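Local coordinates for protein 3-oxo-tetronate kinase (Salmonella typhimurium, PDB 3DQQ) that probably phosphorylates the four-carbon sugar acid 3-oxo-tetronate at its 4-hydroxyl with ATP, as a member of the four-carbon acid sugar kinase family, at residues S20-N25 with G229-W234; L199-E204 with E208-V213; D45-S50 with L69-K74; S115-L118 with T124-Q127; G168-Q173 with A180-A185. All blocks are in the same frame, centred on the assembly; numbering follows the deposited sequence.

In the fold
All five contacts belong to the N-terminal, sugar-binding half of the protein, away from the predicted ATP site. Contact 3 is buried and wholly apolar, a strand against a helix, and contact 5, also buried, repeats that pairing at the far edge of the parallel strands. Contact 1, only partly buried, joins two helices through an arginine-asparagine bond, and the same arginine reaches the glutamates of contact 2. Contacts 2 and 4 are buried neighbours: the first puts a glutamine against a strand end, while the second is loose apolar packing. Asp200 of contact 2 bonds to backbone in contacts 4 and 5, tying the end of strand 196-199 to the hairpin link and to the start of helix 172-177.

Contact 1. Residues S20-N25 with G229-W234; sequences SFLVEN and GLARQW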
# COMPACT_ATOMS: atom_id res chain seq x y z
N SER A 20 -3.55 21.75 -17.38
CA SER A 20 -2.60 21.37 -18.35
C SER A 20 -3.27 21.19 -19.70
O SER A 20 -2.70 21.55 -20.70
CB SER A 20 -1.90 20.11 -17.93
OG SER A 20 -1.01 19.74 -18.96
N PHE A 21 -4.47 20.61 -19.73
CA PHE A 21 -5.20 20.47 -20.99
C PHE A 21 -5.52 21.82 -21.58
O PHE A 21 -5.45 21.98 -22.79
CB PHE A 21 -6.49 19.67 -20.83
CG PHE A 21 -6.27 18.20 -20.85
CD1 PHE A 21 -6.09 17.50 -19.69
CD2 PHE A 21 -6.20 17.53 -22.04
CE1 PHE A 21 -5.82 16.13 -19.71
CE2 PHE A 21 -5.95 16.16 -22.07
CZ PHE A 21 -5.75 15.47 -20.91
N LEU A 22 -5.85 22.81 -20.75
CA LEU A 22 -6.13 24.14 -21.33
C LEU A 22 -4.87 24.70 -21.99
O LEU A 22 -4.91 25.18 -23.13
CB LEU A 22 -6.71 25.10 -20.30
CG LEU A 22 -8.04 24.70 -19.65
CD1 LEU A 22 -8.38 25.68 -18.51
CD2 LEU A 22 -9.15 24.61 -20.68
N VAL A 23 -3.74 24.58 -21.30
CA VAL A 23 -2.49 25.11 -21.85
C VAL A 23 -2.06 24.35 -23.10
O VAL A 23 -1.68 24.94 -24.09
CB VAL A 23 -1.37 25.16 -20.81
CG1 VAL A 23 -0.05 25.48 -21.47
CG2 VAL A 23 -1.75 26.20 -19.72
N GLU A 24 -2.15 23.04 -23.06
CA GLU A 24 -1.80 22.23 -24.24
C GLU A 24 -2.70 22.50 -25.42
O GLU A 24 -2.35 22.16 -26.53
CB GLU A 24 -1.81 20.73 -23.92
CG GLU A 24 -0.77 20.37 -22.84
CD GLU A 24 0.67 20.70 -23.27
OE1 GLU A 24 1.05 20.22 -24.37
OE2 GLU A 24 1.41 21.43 -22.55
N ASN A 25 -3.84 23.12 -25.21
CA ASN A 25 -4.72 23.41 -26.32
C ASN A 25 -4.90 24.89 -26.49
O ASN A 25 -5.90 25.32 -27.05
CB ASN A 25 -6.05 22.71 -26.11
CG ASN A 25 -5.92 21.22 -26.26
OD1 ASN A 25 -6.00 20.74 -27.35
ND2 ASN A 25 -5.71 20.50 -25.18
N GLY A 229 -12.13 20.37 -25.23
CA GLY A 229 -13.02 20.73 -26.32
C GLY A 229 -13.33 22.20 -26.33
O GLY A 229 -13.42 22.79 -27.40
N LEU A 230 -13.52 22.80 -25.15
CA LEU A 230 -13.76 24.22 -25.07
C LEU A 230 -12.53 24.97 -25.46
O LEU A 230 -12.63 25.95 -26.18
CB LEU A 230 -14.24 24.63 -23.69
CG LEU A 230 -15.62 24.10 -23.32
CD1 LEU A 230 -15.78 24.12 -21.81
CD2 LEU A 230 -16.77 24.85 -24.03
N ALA A 231 -11.35 24.49 -25.08
CA ALA A 231 -10.12 25.20 -25.43
C ALA A 231 -9.95 25.28 -26.92
O ALA A 231 -9.60 26.31 -27.44
CB ALA A 231 -8.92 24.55 -24.82
N ARG A 232 -10.25 24.20 -27.63
CA ARG A 232 -10.07 24.20 -29.07
C ARG A 232 -11.04 25.08 -29.81
O ARG A 232 -10.77 25.44 -30.96
CB ARG A 232 -10.19 22.80 -29.62
CG ARG A 232 -9.14 21.88 -29.05
CD ARG A 232 -9.03 20.60 -29.77
NE ARG A 232 -7.97 19.85 -29.14
CZ ARG A 232 -7.77 18.55 -29.26
NH1 ARG A 232 -8.53 17.81 -30.04
NH2 ARG A 232 -6.77 18.00 -28.60
N GLN A 233 -12.17 25.44 -29.20
CA GLN A 233 -12.99 26.48 -29.78
C GLN A 233 -12.27 27.79 -29.76
O GLN A 233 -12.44 28.57 -30.68
CB GLN A 233 -14.28 26.66 -29.04
CG GLN A 233 -15.33 25.75 -29.52
CD GLN A 233 -15.62 25.95 -30.98
OE1 GLN A 233 -15.95 27.05 -31.42
NE2 GLN A 233 -15.50 24.87 -31.75
N TRP A 234 -11.49 28.07 -28.73
CA TRP A 234 -10.83 29.37 -28.64
C TRP A 234 -9.52 29.31 -29.36
O TRP A 234 -8.97 30.31 -29.74
CB TRP A 234 -10.65 29.80 -27.20
CG TRP A 234 -11.95 29.88 -26.50
CD1 TRP A 234 -12.43 29.05 -25.55
CD2 TRP A 234 -12.96 30.85 -26.73
NE1 TRP A 234 -13.67 29.42 -25.16
CE2 TRP A 234 -14.04 30.53 -25.87
CE3 TRP A 234 -13.07 31.97 -27.56
CZ2 TRP A 234 -15.21 31.29 -25.82
CZ3 TRP A 234 -14.24 32.72 -27.52
CH2 TRP A 234 -15.29 32.37 -26.64
O HOH W 1 -5.02 17.96 -25.71
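Arg232 comes at Asn25 side-on, turning the edge that carries NE and NH2 to a single oxygen, OD1. NE lies 2.8 Å from Asn25 OD1 in a fairly straight bond of 161°, while the bond from NH2 to the same oxygen is longer and more bent. The oxygen sits in the guanidinium plane, but the amide is rotated 44° from that plane; NE therefore meets OD1 from above the carbonyl plane, and NH2 is only slightly tilted from it. An extended chain from CG to NE carries the arginine's head past the helix surface to the asparagine.

The other end of the amide looks back at its own helix. Asn25 ND2 donates to Phe21 O at 2.8 Å, almost straight, and also gives a hydrogen to a water that Arg232 NH2 reaches weakly. With both ends engaged, the amide has little freedom to rotate. Asparagine suits a position just beyond a helical turn, where it can serve a backbone carbonyl and accept a charged donor at once.

These residues bring helix 12-24 beside helix 224-235, two helices that follow the parallel strands 5-9 and 219-222 of the N-terminal alpha/beta domain. Beside the polar pair the contact is small and apolar: Ala231 CB rests 3.6 Å from Asn25 CB, and Leu22 CD2 approaches the same methyl at 4.1 Å. Alanine's short side chain allows this closeness, the CA atoms of Asn25 and Ala231 being 5.8 Å apart. On the far side of the guanidinium, Arg232 NH1 forms salt bridges with Glu204 and Glu208 of helix 204-214.

Contact 2. Residues L199-E204 with E208-V213; sequences LDALNE and EIQGEV
Gln210 reaches from its helix to the backbone of Asp200, and its amide makes the polar side-chain link between the segments. Gln210 NE2 stands 2.8 Å from Asp200 O, though the N-H points well off the oxygen (122°) and the bond is weak. The amide's oxygen is taken by Ser115 OG, so both ends of a buried polar group are engaged. An extended chain (chi2 173°) is what lets the glutamine span the gap from helix to strand end. A routine backbone bond, Glu208 N to Glu204 O at 3.0 Å, closes the first turn of the helix, and Asn203 at the N-cap uses OD1 to hold the backbone N of His206.

Van der Waals packing surrounds this. Leu199 and Gln210 lie alongside one another, pointing opposite ways, with Leu199 CB 3.7 Å from Gln210 NE2 and Leu199 CD2 at the same distance from Gln210 OE1; the leucine thus covers the glutamine's amide with hydrocarbon. Ala201 CB adds a small methyl beside NE2. Further out, Glu208 CG lies over Glu204 O at 3.4 Å.

The segment 199-204 leads from strand 196-199 into helix 204-214, so the contact folds that helix back on its own strand. Asp200 OD2 accepts from the backbone N atoms of Gln127 and Ala172, linking hairpin 123-132 to the start of helix 172-177, while Leu226 of helix 224-235 touches Gln210.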
# COMPACT_ATOMS: atom_id res chain seq x y z
N LEU A 199 -23.55 13.88 -21.08
CA LEU A 199 -23.10 13.92 -22.49
C LEU A 199 -22.15 12.76 -22.80
O LEU A 199 -21.16 12.55 -22.10
CB LEU A 199 -22.37 15.24 -22.72
CG LEU A 199 -23.16 16.47 -23.15
CD1 LEU A 199 -24.48 16.50 -22.44
CD2 LEU A 199 -22.29 17.74 -22.92
N ASP A 200 -22.46 12.01 -23.84
CA ASP A 200 -21.61 10.90 -24.22
C ASP A 200 -20.29 11.36 -24.85
O ASP A 200 -20.21 12.44 -25.40
CB ASP A 200 -22.33 9.99 -25.21
CG ASP A 200 -23.45 9.11 -24.56
OD1 ASP A 200 -23.88 9.36 -23.39
OD2 ASP A 200 -23.93 8.16 -25.28
N ALA A 201 -19.27 10.52 -24.76
CA ALA A 201 -18.05 10.70 -25.52
C ALA A 201 -17.30 9.35 -25.57
O ALA A 201 -17.04 8.72 -24.56
CB ALA A 201 -17.19 11.76 -24.90
N LEU A 202 -16.99 8.91 -26.79
CA LEU A 202 -16.17 7.74 -27.02
C LEU A 202 -14.80 8.14 -27.54
O LEU A 202 -13.90 7.31 -27.61
CB LEU A 202 -16.84 6.84 -28.06
CG LEU A 202 -18.37 6.63 -27.89
CD1 LEU A 202 -18.96 5.71 -29.01
CD2 LEU A 202 -18.69 6.13 -26.45
N ASN A 203 -14.63 9.39 -27.91
CA ASN A 203 -13.41 9.81 -28.59
C ASN A 203 -13.31 11.31 -28.56
O ASN A 203 -14.30 12.01 -28.31
CB ASN A 203 -13.42 9.32 -30.03
CG ASN A 203 -14.61 9.80 -30.78
OD1 ASN A 203 -14.92 10.98 -30.80
ND2 ASN A 203 -15.29 8.90 -31.43
N GLU A 204 -12.14 11.82 -28.89
CA GLU A 204 -11.93 13.23 -28.79
C GLU A 204 -12.80 14.08 -29.73
O GLU A 204 -13.16 15.19 -29.40
CB GLU A 204 -10.42 13.55 -28.80
CG GLU A 204 -9.70 13.91 -30.11
CD GLU A 204 -8.23 14.37 -29.81
OE1 GLU A 204 -7.53 14.93 -30.73
OE2 GLU A 204 -7.79 14.18 -28.63
N GLU A 208 -14.83 17.57 -28.90
CA GLU A 208 -14.73 18.77 -29.70
C GLU A 208 -16.11 19.28 -30.07
O GLU A 208 -16.35 20.48 -30.05
CB GLU A 208 -13.92 18.54 -30.95
CG GLU A 208 -12.43 18.25 -30.71
CD GLU A 208 -11.64 18.01 -32.03
OE1 GLU A 208 -10.45 18.40 -32.11
OE2 GLU A 208 -12.21 17.43 -33.00
N ILE A 209 -17.02 18.37 -30.38
CA ILE A 209 -18.39 18.77 -30.71
C ILE A 209 -19.07 19.39 -29.48
O ILE A 209 -19.79 20.37 -29.58
CB ILE A 209 -19.20 17.57 -31.24
CG1 ILE A 209 -18.61 17.12 -32.58
CG2 ILE A 209 -20.67 17.93 -31.41
CD1 ILE A 209 -18.92 15.66 -32.97
N GLN A 210 -18.83 18.82 -28.31
CA GLN A 210 -19.47 19.33 -27.11
C GLN A 210 -18.97 20.75 -26.87
O GLN A 210 -19.76 21.65 -26.61
CB GLN A 210 -19.16 18.47 -25.89
CG GLN A 210 -19.78 17.09 -25.83
CD GLN A 210 -19.22 16.31 -24.62
OE1 GLN A 210 -18.76 16.93 -23.67
NE2 GLN A 210 -19.27 14.97 -24.65
N GLY A 211 -17.64 20.91 -26.98
CA GLY A 211 -16.98 22.19 -26.85
C GLY A 211 -17.60 23.19 -27.76
O GLY A 211 -17.87 24.31 -27.37
N GLU A 212 -17.88 22.78 -28.96
CA GLU A 212 -18.46 23.69 -29.92
C GLU A 212 -19.90 24.07 -29.57
O GLU A 212 -20.33 25.17 -29.83
CB GLU A 212 -18.42 23.06 -31.30
CG GLU A 212 -18.81 24.03 -32.43
CD GLU A 212 -18.34 23.55 -33.80
OE1 GLU A 212 -17.53 22.55 -33.82
OE2 GLU A 212 -18.76 24.15 -34.86
N VAL A 213 -20.64 23.12 -29.02
CA VAL A 213 -22.03 23.36 -28.67
C VAL A 213 -22.08 24.28 -27.44
O VAL A 213 -22.89 25.19 -27.40
CB VAL A 213 -22.77 22.03 -28.40
CG1 VAL A 213 -24.14 22.28 -27.87
CG2 VAL A 213 -22.80 21.20 -29.68

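Contact 3. Residues D45-S50 with L69-K74; sequences DAVVIS and LVWLKK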
# COMPACT_ATOMS: atom_id res chain seq x y z
N ASP A 45 -5.71 33.35 -19.57
CA ASP A 45 -7.10 33.47 -20.00
C ASP A 45 -8.03 32.58 -19.21
O ASP A 45 -9.22 32.76 -19.27
CB ASP A 45 -7.24 33.07 -21.46
CG ASP A 45 -6.41 33.94 -22.40
OD1 ASP A 45 -6.05 35.11 -22.07
OD2 ASP A 45 -6.13 33.44 -23.51
N ALA A 46 -7.48 31.60 -18.50
CA ALA A 46 -8.24 30.71 -17.64
C ALA A 46 -7.59 30.75 -16.25
O ALA A 46 -6.41 30.94 -16.14
CB ALA A 46 -8.24 29.31 -18.19
N VAL A 47 -8.41 30.62 -15.21
CA VAL A 47 -7.93 30.38 -13.87
C VAL A 47 -8.54 29.10 -13.34
O VAL A 47 -9.73 28.93 -13.42
CB VAL A 47 -8.25 31.54 -12.93
CG1 VAL A 47 -7.74 31.23 -11.52
CG2 VAL A 47 -7.62 32.79 -13.42
N VAL A 48 -7.73 28.20 -12.81
CA VAL A 48 -8.25 26.99 -12.22
C VAL A 48 -8.05 27.13 -10.72
O VAL A 48 -6.93 27.21 -10.26
CB VAL A 48 -7.51 25.75 -12.74
CG1 VAL A 48 -7.96 24.53 -11.98
CG2 VAL A 48 -7.69 25.62 -14.25
N ILE A 49 -9.14 27.21 -9.97
CA ILE A 49 -9.08 27.25 -8.52
C ILE A 49 -9.18 25.83 -7.97
O ILE A 49 -10.15 25.11 -8.22
CB ILE A 49 -10.23 28.07 -7.92
CG1 ILE A 49 -10.14 29.52 -8.39
CG2 ILE A 49 -10.23 27.97 -6.39
CD1 ILE A 49 -11.47 30.22 -8.34
N SER A 50 -8.17 25.43 -7.20
CA SER A 50 -8.11 24.09 -6.57
C SER A 50 -8.59 24.06 -5.12
O SER A 50 -8.05 24.73 -4.31
CB SER A 50 -6.66 23.63 -6.58
OG SER A 50 -6.66 22.23 -6.39
N LEU A 69 -16.60 31.00 -6.56
CA LEU A 69 -17.44 31.62 -7.59
C LEU A 69 -17.55 33.13 -7.39
O LEU A 69 -17.51 33.87 -8.36
CB LEU A 69 -18.81 30.98 -7.62
CG LEU A 69 -19.78 31.53 -8.64
CD1 LEU A 69 -19.32 31.21 -10.05
CD2 LEU A 69 -21.20 30.97 -8.42
N VAL A 70 -17.67 33.59 -6.13
CA VAL A 70 -17.74 35.02 -5.85
C VAL A 70 -16.50 35.67 -6.36
O VAL A 70 -16.55 36.73 -6.95
CB VAL A 70 -17.91 35.36 -4.35
CG1 VAL A 70 -17.53 36.88 -4.09
CG2 VAL A 70 -19.35 35.09 -3.86
N TRP A 71 -15.36 35.04 -6.18
CA TRP A 71 -14.16 35.62 -6.70
C TRP A 71 -14.11 35.64 -8.24
O TRP A 71 -13.75 36.64 -8.82
CB TRP A 71 -12.97 34.87 -6.17
CG TRP A 71 -11.65 35.45 -6.56
CD1 TRP A 71 -10.96 36.39 -5.90
CD2 TRP A 71 -10.88 35.09 -7.70
NE1 TRP A 71 -9.78 36.65 -6.55
CE2 TRP A 71 -9.72 35.87 -7.68
CE3 TRP A 71 -11.07 34.21 -8.76
CZ2 TRP A 71 -8.74 35.78 -8.65
CZ3 TRP A 71 -10.09 34.11 -9.73
CH2 TRP A 71 -8.95 34.89 -9.67
N LEU A 72 -14.42 34.53 -8.88
CA LEU A 72 -14.41 34.46 -10.33
C LEU A 72 -15.34 35.51 -10.91
O LEU A 72 -15.00 36.17 -11.89
CB LEU A 72 -14.85 33.08 -10.81
CG LEU A 72 -13.87 31.93 -10.63
CD1 LEU A 72 -14.54 30.56 -10.99
CD2 LEU A 72 -12.63 32.23 -11.45
N LYS A 73 -16.51 35.68 -10.32
CA LYS A 73 -17.45 36.68 -10.82
C LYS A 73 -16.88 38.09 -10.67
O LYS A 73 -17.03 38.91 -11.51
CB LYS A 73 -18.76 36.62 -10.06
CG LYS A 73 -19.77 35.69 -10.65
CD LYS A 73 -21.05 35.74 -9.70
CE LYS A 73 -22.43 35.31 -10.41
NZ LYS A 73 -23.25 34.41 -9.51
N LYS A 74 -16.22 38.34 -9.57
CA LYS A 74 -15.54 39.61 -9.38
C LYS A 74 -14.49 39.88 -10.45
O LYS A 74 -14.28 40.98 -10.80
CB LYS A 74 -14.90 39.58 -8.01
CG LYS A 74 -14.33 40.88 -7.50
CD LYS A 74 -14.10 40.78 -5.94
CE LYS A 74 -15.53 40.57 -5.19
NZ LYS A 74 -15.56 39.66 -3.93
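Ile49 projects from strand 46-50 and meets Leu72 tip to tip, CD1 coming 3.7 Å from Leu72 CG. That methyl is the main bump of the contact: it enters the fork of the leucine, with Leu72 CD1 and CD2 both close by, and the same CD1 is 4.0 Å from Trp71 CE3. Leucine's branched end and the six-membered part of the tryptophan thus form a shallow hollow on the helix into which the isoleucine fits. CG1 of Ile49 lies beside the backbone N (chi1 -62°), and the chain continues nearly extended, which carries CD1 out from the strand.

Two residues earlier, Val47 makes a lower bump. Its CG1 touches Trp71 CZ3 at 4.1 Å, the valine standing roughly perpendicular to the tryptophan side chain. The ring reaches the strand because Trp71 CG is anti to the backbone N (chi1 -175°), laying the indole across the gap between the two elements. Beta-branched residues suit the strand, and the broad indole gives both Val47 and Ile49 an apolar surface to rest on. The one polar atom of the indole, NE1, bonds to Gly38 O.

On the opposite face of the strand, Ala46 and Val48 pack on helix 12-24. A strand covered on both faces by helices, here with helix 58-74 running nearly antiparallel to it (165°, axes 10.7 Å apart), is the hallmark of a three-layered alpha/beta fold.

Contact 4. Residues S115-L118 with T124-Q127; sequences SPAL and TVYQ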
# COMPACT_ATOMS: atom_id res chain seq x y z
N SER A 115 -20.19 16.13 -18.06
CA SER A 115 -19.34 15.47 -19.06
C SER A 115 -18.03 14.92 -18.50
O SER A 115 -16.98 15.54 -18.63
CB SER A 115 -19.03 16.45 -20.17
OG SER A 115 -18.50 15.77 -21.29
N PRO A 116 -18.07 13.74 -17.89
CA PRO A 116 -16.86 13.15 -17.28
C PRO A 116 -15.82 12.57 -18.23
O PRO A 116 -14.66 12.47 -17.87
CB PRO A 116 -17.41 12.02 -16.44
CG PRO A 116 -18.86 12.17 -16.47
CD PRO A 116 -19.23 12.89 -17.69
N ALA A 117 -16.21 12.18 -19.43
CA ALA A 117 -15.31 11.41 -20.27
C ALA A 117 -13.95 12.05 -20.44
O ALA A 117 -13.84 13.24 -20.55
CB ALA A 117 -15.92 11.20 -21.65
N LEU A 118 -12.94 11.20 -20.47
CA LEU A 118 -11.63 11.53 -21.01
C LEU A 118 -11.06 10.27 -21.77
O LEU A 118 -10.27 9.47 -21.23
CB LEU A 118 -10.76 11.94 -19.84
CG LEU A 118 -9.35 12.40 -20.16
CD1 LEU A 118 -9.35 13.64 -21.08
CD2 LEU A 118 -8.66 12.61 -18.79
N THR A 124 -14.95 6.58 -20.98
CA THR A 124 -15.87 6.91 -22.04
C THR A 124 -17.26 6.84 -21.48
O THR A 124 -17.48 6.23 -20.46
CB THR A 124 -15.62 6.01 -23.29
OG1 THR A 124 -15.64 4.65 -22.92
CG2 THR A 124 -14.22 6.32 -23.94
N VAL A 125 -18.20 7.48 -22.13
CA VAL A 125 -19.56 7.45 -21.70
C VAL A 125 -20.43 7.11 -22.90
O VAL A 125 -20.35 7.77 -23.94
CB VAL A 125 -19.98 8.83 -21.09
CG1 VAL A 125 -21.49 8.86 -20.86
CG2 VAL A 125 -19.18 9.10 -19.84
N TYR A 126 -21.30 6.10 -22.76
CA TYR A 126 -22.24 5.70 -23.84
C TYR A 126 -23.62 5.48 -23.26
O TYR A 126 -23.76 4.79 -22.26
CB TYR A 126 -21.73 4.46 -24.56
CG TYR A 126 -22.63 4.02 -25.67
CD1 TYR A 126 -23.35 2.83 -25.60
CD2 TYR A 126 -22.78 4.78 -26.78
CE1 TYR A 126 -24.18 2.44 -26.60
CE2 TYR A 126 -23.62 4.39 -27.80
CZ TYR A 126 -24.31 3.23 -27.69
OH TYR A 126 -25.14 2.90 -28.72
N GLN A 127 -24.63 6.09 -23.87
CA GLN A 127 -26.00 6.13 -23.34
C GLN A 127 -26.12 6.58 -21.87
O GLN A 127 -27.13 6.28 -21.18
CB GLN A 127 -26.67 4.79 -23.49
CG GLN A 127 -26.66 4.27 -24.90
CD GLN A 127 -27.46 5.08 -25.87
OE1 GLN A 127 -28.47 5.70 -25.53
NE2 GLN A 127 -27.01 5.10 -27.09
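Ala117 and Val125 meet where the loop after the parallel strand 112-115 doubles back against the small antiparallel hairpin that begins with strand 123-126, so the contact closes the turn of chain between core strand and hairpin. The backbones are nearest at Ala117 and Thr124, whose CA atoms lie 4.9 Å apart, yet the packing between them is all apolar carbon, made by side chains and one CA.

Ala117 CB points at the strand and does two things. It lies 4.3 Å from Thr124 CA, directly on the backbone, and equally far from Val125 CG2. Alanine's single methyl suits this close approach of the two backbones. Val125 points back at the loop, and it is one branch, CG2, that does the touching; with CG1 anti to the backbone N (chi1 170°), CG2 falls beside that N and faces the loop. The same methyl comes 4.4 Å from CD of Pro116, the ring carbon attached to the proline nitrogen. The distances are long, so this is loose hydrophobic contact rather than interlocking. Proline suits the bend after the strand, having no N-H that would need a partner here, and the beta-branched valine suits an extended backbone.

Thr124 CB points away from the loop, and its side chain touches Phe131 on the neighbouring strand 129-132. Leu155 of helix 155-160 touches both Pro116 and Val125, while Val125 also bonds through its backbone to Ala201, placing the hairpin beside the end of strand 196-199.

Contact 5. Residues G168-Q173 with A180-A185; sequences GVIPAQ and AATRAA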
# COMPACT_ATOMS: atom_id res chain seq x y z
N GLY A 168 -30.86 13.92 -17.67
CA GLY A 168 -31.08 13.32 -18.99
C GLY A 168 -29.80 12.84 -19.61
O GLY A 168 -28.80 12.81 -18.95
N VAL A 169 -29.83 12.45 -20.88
CA VAL A 169 -28.67 11.92 -21.60
C VAL A 169 -28.66 12.44 -23.04
O VAL A 169 -29.68 12.55 -23.64
CB VAL A 169 -28.65 10.37 -21.64
CG1 VAL A 169 -27.43 9.88 -22.42
CG2 VAL A 169 -28.62 9.79 -20.23
N ILE A 170 -27.50 12.84 -23.57
CA ILE A 170 -27.33 13.08 -24.99
C ILE A 170 -26.43 11.96 -25.48
O ILE A 170 -25.27 11.91 -25.17
CB ILE A 170 -26.66 14.44 -25.31
CG1 ILE A 170 -27.45 15.58 -24.68
CG2 ILE A 170 -26.54 14.66 -26.82
CD1 ILE A 170 -28.76 15.80 -25.25
N PRO A 171 -26.96 11.05 -26.27
CA PRO A 171 -26.13 9.92 -26.74
C PRO A 171 -25.14 10.25 -27.86
O PRO A 171 -25.37 11.15 -28.66
CB PRO A 171 -27.17 8.93 -27.27
CG PRO A 171 -28.31 9.78 -27.65
CD PRO A 171 -28.32 11.00 -26.80
N ALA A 172 -24.08 9.46 -27.94
CA ALA A 172 -23.06 9.53 -29.00
C ALA A 172 -23.65 9.77 -30.38
O ALA A 172 -23.23 10.65 -31.14
CB ALA A 172 -22.26 8.28 -29.01
N GLN A 173 -24.67 9.00 -30.71
CA GLN A 173 -25.30 9.16 -32.02
C GLN A 173 -25.79 10.57 -32.32
O GLN A 173 -25.75 10.99 -33.47
CB GLN A 173 -26.45 8.18 -32.17
CG GLN A 173 -25.98 6.76 -32.37
CD GLN A 173 -25.80 5.96 -31.09
OE1 GLN A 173 -26.00 6.48 -29.97
NE2 GLN A 173 -25.41 4.68 -31.25
N ALA A 180 -26.06 21.22 -34.60
CA ALA A 180 -27.46 21.64 -34.61
C ALA A 180 -28.34 20.62 -33.90
O ALA A 180 -29.21 21.00 -33.09
CB ALA A 180 -27.94 21.89 -36.02
N ALA A 181 -28.08 19.33 -34.19
CA ALA A 181 -28.79 18.19 -33.59
C ALA A 181 -28.55 18.16 -32.09
O ALA A 181 -29.49 17.93 -31.32
CB ALA A 181 -28.36 16.84 -34.24
N THR A 182 -27.30 18.36 -31.68
CA THR A 182 -26.98 18.27 -30.28
C THR A 182 -27.62 19.40 -29.52
O THR A 182 -28.15 19.21 -28.42
CB THR A 182 -25.48 18.28 -30.01
OG1 THR A 182 -24.88 17.22 -30.76
CG2 THR A 182 -25.19 18.06 -28.54
N ARG A 183 -27.63 20.58 -30.12
CA ARG A 183 -28.21 21.76 -29.45
C ARG A 183 -29.73 21.64 -29.41
O ARG A 183 -30.36 22.10 -28.49
CB ARG A 183 -27.66 22.99 -30.16
CG ARG A 183 -28.39 24.27 -30.16
CD ARG A 183 -27.41 25.24 -30.88
NE ARG A 183 -27.97 26.33 -31.69
CZ ARG A 183 -28.74 26.17 -32.78
NH1 ARG A 183 -29.18 24.97 -33.19
NH2 ARG A 183 -29.11 27.25 -33.43
N ALA A 184 -30.31 20.96 -30.37
CA ALA A 184 -31.74 20.76 -30.36
C ALA A 184 -32.09 19.81 -29.23
O ALA A 184 -33.04 20.06 -28.48
CB ALA A 184 -32.21 20.24 -31.70
N ALA A 185 -31.33 18.72 -29.08
CA ALA A 185 -31.62 17.71 -28.06
C ALA A 185 -31.46 18.34 -26.66
O ALA A 185 -32.22 18.04 -25.73
CB ALA A 185 -30.74 16.49 -28.25
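Ile170, at the end of strand 167-170, faces Ala185 of helix 179-191 with their CA atoms 7.0 Å apart, a close pass for a strand and helix that the alanine makes possible. The isoleucine works with two branches. CD1 is swung round by a chi2 of -67° and settles against Ala185, 3.7 Å from its CB and near its carbonyl carbon as well. CG2, anti to the backbone N, turns instead toward Thr182, whose CG2 methyl lies 4.0 Å away. Thr182 and Ala185 stand one helical turn apart on the same side of their helix, so a single large side chain can rest on both.

Strand 167-170 is the outermost of the parallel strands on this side of the chain, bonded through its backbone to strand 196-199, and helix 179-191 covers one of its faces, the usual placing of a helix in an alpha/beta domain. Between them the chain makes the short helix 172-177, with Pro171 at its N-cap.

Threonine serves two sides at once: its methyl packs on the isoleucine, while OG1, beside the backbone N, bonds to Gly178 O one turn earlier in the chain. Leu175 and Leu186 press on the isoleucine too, and Val213 of helix 204-214 reaches Thr182.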